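Local coordinates for protein thioredoxin reductase (Streptomyces clavuligerus, PDB 4NTD) that binds FAD and catalyses disulfide bond formation in natural products, probably including holomycin, with a fold like that of thioredoxin reductase, at residues P163-Y168 / L190-W194; Q173-G179 / S195-F201. All coordinates share one frame; numbering follows the deposited sequence.

Contact 1: residues P163-Y168 / L190-W194. With GSH (glutathione), chain B.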
loop_
_atom_site.group_PDB
_atom_site.type_symbol
_atom_site.label_atom_id
_atom_site.label_comp_id
_atom_site.label_asym_id
_atom_site.label_seq_id
_atom_site.Cartn_x
_atom_site.Cartn_y
_atom_site.Cartn_z
ATOM N N PRO A 163 6.434 -17.245 -3.680
ATOM C CA PRO A 163 5.987 -18.077 -2.553
ATOM C C PRO A 163 4.863 -17.477 -1.701
ATOM O O PRO A 163 4.097 -18.225 -1.099
ATOM C CB PRO A 163 7.262 -18.243 -1.709
ATOM C CG PRO A 163 8.379 -18.005 -2.660
ATOM C CD PRO A 163 7.868 -16.917 -3.548
ATOM N N TYR A 164 4.762 -16.152 -1.638
ATOM C CA TYR A 164 3.655 -15.522 -0.908
ATOM C C TYR A 164 2.334 -15.736 -1.644
ATOM O O TYR A 164 1.300 -15.980 -1.019
ATOM C CB TYR A 164 3.933 -14.032 -0.657
ATOM C CG TYR A 164 5.173 -13.849 0.184
ATOM C CD1 TYR A 164 5.180 -14.227 1.518
ATOM C CD2 TYR A 164 6.350 -13.351 -0.362
ATOM C CE1 TYR A 164 6.314 -14.097 2.291
ATOM C CE2 TYR A 164 7.493 -13.216 0.405
ATOM C CZ TYR A 164 7.464 -13.591 1.732
ATOM O OH TYR A 164 8.578 -13.474 2.517
ATOM N N CYS A 165 2.389 -15.680 -2.971
ATOM C CA CYS A 165 1.210 -15.870 -3.808
ATOM C C CYS A 165 0.729 -17.319 -3.828
ATOM O O CYS A 165 -0.475 -17.571 -3.820
ATOM C CB CYS A 165 1.509 -15.426 -5.242
ATOM S SG CYS A 165 2.158 -13.747 -5.392
ATOM N N HIS A 166 1.673 -18.261 -3.847
ATOM C CA HIS A 166 1.376 -19.668 -4.140
ATOM C C HIS A 166 1.773 -20.682 -3.072
ATOM O O HIS A 166 1.298 -21.818 -3.104
ATOM C CB HIS A 166 2.083 -20.068 -5.431
ATOM C CG HIS A 166 1.797 -19.155 -6.576
ATOM N ND1 HIS A 166 2.773 -18.414 -7.205
ATOM C CD2 HIS A 166 0.635 -18.855 -7.197
ATOM C CE1 HIS A 166 2.221 -17.702 -8.171
ATOM N NE2 HIS A 166 0.926 -17.953 -8.188
ATOM N N GLY A 167 2.650 -20.287 -2.155
ATOM C CA GLY A 167 3.228 -21.212 -1.184
ATOM C C GLY A 167 2.197 -21.979 -0.385
ATOM O O GLY A 167 2.264 -23.204 -0.289
ATOM N N TYR A 168 1.237 -21.266 0.195
ATOM C CA TYR A 168 0.224 -21.916 1.017
ATOM C C TYR A 168 -0.494 -23.027 0.249
ATOM O O TYR A 168 -0.727 -24.113 0.784
ATOM C CB TYR A 168 -0.803 -20.908 1.536
ATOM C CG TYR A 168 -1.809 -21.564 2.444
ATOM C CD1 TYR A 168 -1.529 -21.754 3.791
ATOM C CD2 TYR A 168 -3.018 -22.040 1.947
ATOM C CE1 TYR A 168 -2.436 -22.379 4.627
ATOM C CE2 TYR A 168 -3.932 -22.668 2.774
ATOM C CZ TYR A 168 -3.636 -22.832 4.112
ATOM O OH TYR A 168 -4.539 -23.450 4.942
ATOM N N LEU A 190 13.927 -20.089 0.955
ATOM C CA LEU A 190 12.638 -19.455 1.244
ATOM C C LEU A 190 11.483 -20.459 1.164
ATOM O O LEU A 190 10.624 -20.498 2.046
ATOM C CB LEU A 190 12.403 -18.283 0.281
ATOM C CG LEU A 190 11.064 -17.539 0.318
ATOM C CD1 LEU A 190 10.772 -16.978 1.702
ATOM C CD2 LEU A 190 11.075 -16.428 -0.721
ATOM N N LEU A 191 11.478 -21.283 0.117
ATOM C CA LEU A 191 10.407 -22.265 -0.090
ATOM C C LEU A 191 10.356 -23.363 0.977
ATOM O O LEU A 191 9.307 -23.979 1.180
ATOM C CB LEU A 191 10.506 -22.883 -1.488
ATOM C CG LEU A 191 10.025 -21.958 -2.608
ATOM C CD1 LEU A 191 10.564 -22.406 -3.958
ATOM C CD2 LEU A 191 8.504 -21.899 -2.642
ATOM N N ARG A 192 11.473 -23.595 1.670
ATOM C CA ARG A 192 11.498 -24.553 2.786
ATOM C C ARG A 192 10.571 -24.157 3.937
ATOM O O ARG A 192 10.241 -24.991 4.780
ATOM C CB ARG A 192 12.924 -24.764 3.316
ATOM C CG ARG A 192 13.681 -25.875 2.611
ATOM C CD ARG A 192 13.172 -27.260 2.995
ATOM N NE ARG A 192 13.654 -27.719 4.303
ATOM C CZ ARG A 192 12.945 -27.764 5.434
ATOM N NH1 ARG A 192 11.676 -27.362 5.486
ATOM N NH2 ARG A 192 13.521 -28.217 6.543
ATOM N N GLN A 193 10.162 -22.891 3.974
ATOM C CA GLN A 193 9.162 -22.434 4.934
ATOM C C GLN A 193 7.769 -23.030 4.651
ATOM O O GLN A 193 6.936 -23.105 5.555
ATOM C CB GLN A 193 9.124 -20.896 4.951
ATOM C CG GLN A 193 8.103 -20.263 5.888
ATOM C CD GLN A 193 8.220 -20.737 7.327
ATOM O OE1 GLN A 193 9.286 -21.164 7.772
ATOM N NE2 GLN A 193 7.119 -20.653 8.065
ATOM N N TRP A 194 7.529 -23.470 3.413
ATOM C CA TRP A 194 6.236 -24.053 3.023
ATOM C C TRP A 194 6.222 -25.582 2.859
ATOM O O TRP A 194 5.149 -26.186 2.857
ATOM C CB TRP A 194 5.739 -23.404 1.729
ATOM C CG TRP A 194 5.174 -22.025 1.915
ATOM C CD1 TRP A 194 3.872 -21.704 2.172
ATOM C CD2 TRP A 194 5.888 -20.784 1.848
ATOM N NE1 TRP A 194 3.730 -20.340 2.266
ATOM C CE2 TRP A 194 4.952 -19.752 2.074
ATOM C CE3 TRP A 194 7.228 -20.445 1.623
ATOM C CZ2 TRP A 194 5.313 -18.400 2.076
ATOM C CZ3 TRP A 194 7.586 -19.102 1.630
ATOM C CH2 TRP A 194 6.631 -18.097 1.855
HETATM N N1 GSH B . 12.050 -10.172 -3.782
HETATM C CA1 GSH B . 12.607 -11.246 -2.957
HETATM C C1 GSH B . 14.042 -10.839 -2.566
HETATM O O11 GSH B . 14.937 -11.071 -3.415
HETATM O O12 GSH B . 14.217 -10.315 -1.438
HETATM C CB1 GSH B . 12.732 -12.539 -3.727
HETATM C CG1 GSH B . 11.949 -13.681 -3.080
HETATM C CD1 GSH B . 10.456 -13.397 -3.222
HETATM O OE1 GSH B . 9.789 -12.977 -2.279
HETATM N N2 GSH B . 9.959 -13.763 -4.407
HETATM C CA2 GSH B . 8.554 -13.565 -4.781
HETATM C C2 GSH B . 8.426 -12.184 -5.271
HETATM O O2 GSH B . 9.379 -11.459 -5.560
HETATM C CB2 GSH B . 7.611 -13.365 -3.593
HETATM S SG2 GSH B . 6.057 -14.334 -3.437
HETATM N N3 GSH B . 7.155 -11.840 -5.185
HETATM C CA3 GSH B . 6.764 -10.509 -5.381
HETATM C C3 GSH B . 5.814 -10.230 -6.577
HETATM O O31 GSH B . 5.192 -11.267 -7.212
HETATM O O32 GSH B . 5.561 -9.005 -6.932
HETATM O O HOH W 1 1.832 -18.304 0.727
#

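Contact 2: residues Q173-G179 / S195-F201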
loop_
_atom_site.group_PDB
_atom_site.type_symbol
_atom_site.label_atom_id
_atom_site.label_comp_id
_atom_site.label_asym_id
_atom_site.label_seq_id
_atom_site.Cartn_x
_atom_site.Cartn_y
_atom_site.Cartn_z
ATOM N N GLN A 173 4.055 -30.131 -0.290
ATOM C CA GLN A 173 4.166 -30.893 -1.533
ATOM C C GLN A 173 5.627 -30.996 -1.978
ATOM O O GLN A 173 6.478 -30.258 -1.481
ATOM C CB GLN A 173 3.324 -30.256 -2.638
ATOM C CG GLN A 173 1.830 -30.282 -2.358
ATOM C CD GLN A 173 0.998 -29.779 -3.524
ATOM O OE1 GLN A 173 1.449 -29.770 -4.671
ATOM N NE2 GLN A 173 -0.232 -29.362 -3.235
ATOM N N PRO A 174 5.926 -31.921 -2.911
ATOM C CA PRO A 174 7.285 -32.000 -3.454
ATOM C C PRO A 174 7.572 -30.845 -4.415
ATOM O O PRO A 174 7.093 -30.845 -5.553
ATOM C CB PRO A 174 7.310 -33.360 -4.177
ATOM C CG PRO A 174 6.077 -34.079 -3.743
ATOM C CD PRO A 174 5.078 -33.019 -3.408
ATOM N N LEU A 175 8.343 -29.868 -3.940
ATOM C CA LEU A 175 8.631 -28.653 -4.701
ATOM C C LEU A 175 10.028 -28.708 -5.306
ATOM O O LEU A 175 10.957 -29.235 -4.694
ATOM C CB LEU A 175 8.530 -27.419 -3.801
ATOM C CG LEU A 175 7.306 -27.311 -2.891
ATOM C CD1 LEU A 175 7.344 -25.998 -2.123
ATOM C CD2 LEU A 175 6.012 -27.436 -3.681
ATOM N N GLY A 176 10.168 -28.156 -6.507
ATOM C CA GLY A 176 11.470 -28.028 -7.154
ATOM C C GLY A 176 11.804 -26.574 -7.429
ATOM O O GLY A 176 10.908 -25.737 -7.548
ATOM N N VAL A 177 13.099 -26.276 -7.511
ATOM C CA VAL A 177 13.584 -24.957 -7.916
ATOM C C VAL A 177 14.627 -25.140 -9.013
ATOM O O VAL A 177 15.572 -25.907 -8.842
ATOM C CB VAL A 177 14.225 -24.195 -6.738
ATOM C CG1 VAL A 177 14.699 -22.816 -7.182
ATOM C CG2 VAL A 177 13.243 -24.080 -5.580
ATOM N N LEU A 178 14.456 -24.443 -10.136
ATOM C CA LEU A 178 15.425 -24.521 -11.233
ATOM C C LEU A 178 16.546 -23.508 -11.027
ATOM O O LEU A 178 16.288 -22.349 -10.706
ATOM C CB LEU A 178 14.752 -24.269 -12.585
ATOM C CG LEU A 178 13.523 -25.114 -12.929
ATOM C CD1 LEU A 178 13.066 -24.806 -14.347
ATOM C CD2 LEU A 178 13.804 -26.601 -12.775
ATOM N N GLY A 179 17.787 -23.946 -11.228
ATOM C CA GLY A 179 18.954 -23.075 -11.066
ATOM C C GLY A 179 19.224 -22.226 -12.295
ATOM O O GLY A 179 20.296 -22.314 -12.897
ATOM N N SER A 195 7.389 -26.206 2.705
ATOM C CA SER A 195 7.467 -27.667 2.571
ATOM C C SER A 195 8.813 -28.195 3.046
ATOM O O SER A 195 9.822 -27.508 2.916
ATOM C CB SER A 195 7.254 -28.081 1.112
ATOM O OG SER A 195 7.293 -29.492 0.964
ATOM N N ASP A 196 8.820 -29.417 3.584
ATOM C CA ASP A 196 10.088 -30.045 3.968
ATOM C C ASP A 196 10.682 -30.860 2.817
ATOM O O ASP A 196 11.744 -31.461 2.966
ATOM C CB ASP A 196 9.960 -30.878 5.256
ATOM C CG ASP A 196 9.046 -32.078 5.105
ATOM O OD1 ASP A 196 8.559 -32.328 3.986
ATOM O OD2 ASP A 196 8.812 -32.772 6.117
ATOM N N ASP A 197 10.010 -30.840 1.663
ATOM C CA ASP A 197 10.454 -31.541 0.458
ATOM C C ASP A 197 10.699 -30.520 -0.659
ATOM O O ASP A 197 9.818 -30.251 -1.480
ATOM C CB ASP A 197 9.390 -32.571 0.050
ATOM C CG ASP A 197 9.853 -33.514 -1.054
ATOM O OD1 ASP A 197 10.957 -33.333 -1.611
ATOM O OD2 ASP A 197 9.094 -34.454 -1.363
ATOM N N VAL A 198 11.901 -29.946 -0.660
ATOM C CA VAL A 198 12.312 -28.947 -1.647
ATOM C C VAL A 198 13.654 -29.365 -2.242
ATOM O O VAL A 198 14.605 -29.613 -1.506
ATOM C CB VAL A 198 12.457 -27.548 -1.011
ATOM C CG1 VAL A 198 12.883 -26.521 -2.054
ATOM C CG2 VAL A 198 11.152 -27.123 -0.352
ATOM N N VAL A 199 13.722 -29.439 -3.571
ATOM C CA VAL A 199 14.941 -29.824 -4.279
ATOM C C VAL A 199 15.402 -28.698 -5.202
ATOM O O VAL A 199 14.590 -28.105 -5.917
ATOM C CB VAL A 199 14.706 -31.102 -5.116
ATOM C CG1 VAL A 199 15.857 -31.354 -6.082
ATOM C CG2 VAL A 199 14.508 -32.299 -4.200
ATOM N N LEU A 200 16.703 -28.417 -5.187
ATOM C CA LEU A 200 17.308 -27.479 -6.129
ATOM C C LEU A 200 17.937 -28.250 -7.281
ATOM O O LEU A 200 18.818 -29.082 -7.068
ATOM C CB LEU A 200 18.372 -26.615 -5.443
ATOM C CG LEU A 200 19.169 -25.657 -6.343
ATOM C CD1 LEU A 200 18.262 -24.619 -6.986
ATOM C CD2 LEU A 200 20.285 -24.979 -5.566
ATOM N N PHE A 201 17.475 -27.971 -8.496
ATOM C CA PHE A 201 18.110 -28.485 -9.704
ATOM C C PHE A 201 19.185 -27.473 -10.088
ATOM O O PHE A 201 18.875 -26.405 -10.615
ATOM C CB PHE A 201 17.067 -28.674 -10.806
ATOM C CG PHE A 201 16.011 -29.685 -10.457
ATOM C CD1 PHE A 201 16.211 -31.034 -10.721
ATOM C CD2 PHE A 201 14.830 -29.297 -9.836
ATOM C CE1 PHE A 201 15.249 -31.973 -10.390
ATOM C CE2 PHE A 201 13.864 -30.233 -9.502
ATOM C CZ PHE A 201 14.074 -31.574 -9.779
#

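Contact 1: residues P163-Y168 / L190-W194
Pro163 sets its CB over the six-membered ring of Trp194, a CH-pi contact 3.9 Å from the ring centroid and 29° off the normal. Its CG meets Leu190 CD2 at 3.7 Å and also touches CD2 of Leu191, so one pyrrolidine packs against three side chains. The carbonyl O of Pro163 lies over a face of the same indole and accepts the amide of Gly167 (N to O 2.7 Å). Tyr164, its CG anti to the carbonyl carbon (chi1 -61°), turns its ring across Trp194 in an offset edge-to-face pair, the indole edge toward the phenol face and the planes at 81°; the nearest approach is Trp194 CH2 to Tyr164 CE1, 4.0 Å. The phenol OH bonds to Asn320 of the second subunit. Glutathione SG2 lies 3.2 Å from Tyr164 CD2 and also beside Pro163 CD, while glutathione CG1 rests 3.7 Å from Leu190 CD2. Cys165 follows, disulfide-bonded to Cys162 and touching FAD. Gly167 brings CA over the five-membered ring of Trp194, 3.6 Å from the centroid; a CB here would strike Trp194 NE1 and Pro163 O. One water accepts from Tyr168 N at 3.1 Å and only weakly from Trp194 NE1, and lies within hydrogen-bonding distance of the carbonyls of Pro163 and Tyr164. Trp194 NE1 has its main acceptor in Arg51 O of the second subunit. The arrangement is that of the redox-active Cys-Pro-Tyr-Cys motif of the thioredoxin reductase family.

Contact 2: residues Q173-G179 / S195-F201
Ser195 extends its hydroxyl opposite its own backbone N (chi1 -179°), which carries OG to Gln173 O at 2.7 Å, while Phe201, with CG anti to the carbonyl carbon (chi1 -63°), turns a ring edge to Gly176, Phe201 CE2 lying 4.0 Å from Gly176 CA. The serine oxygen also accepts the amide of Asp197, forming an ST turn over Ser195-Asp197. An alanine at Ser195 would lose both bonds, which would probably leave Gln173 O and the Asp197 amide without these mates and let the turn shift. Beyond it the strands run parallel: Leu175 N gives to Asp197 O, Val199 N to Leu175 O, Val177 N to Val199 O at 2.8 Å, and Phe201 N to Val177 O, before a more bent bond (132° at H) joins Gly179 N to Phe201 O. Val177 CG1 meets Leu200 CD1 at 4.0 Å on the face that also bears Leu175 and Val198. On the other, Leu178 CD2 touches Phe201 CD2, and a side chain on Gly176 would collide with Phe201. Asp197 bends OD2 against Pro174 CB. One serine oxygen thus both donates and accepts, Arg250 meets the Asp197 charge and also donates to Leu175 O, and the rest is a backbone ladder between mostly apolar side chains.

The chain passes through residues 163-168, then 173-179, and returns through 190-194 and 195-201, so the two contacts cross. Contact 1 closes its loop when the end of helix 184-191 comes back to helix 163-166; contact 2 closes directly afterwards, as strand 198-201 joins strand 175-178 through that same helix 184-191, completing a beta-alpha-beta crossover. The two contacts touch where Leu191 CD1 packs on Val177 CG2 at 3.6 Å and where Arg192 CD lies beside Val198 CG2. Helix 184-191 is therefore shared: it covers the face of the parallel sheet that bears Val177 and Leu200, while its end ties that sheet to helix 163-166, glutathione and the second subunit.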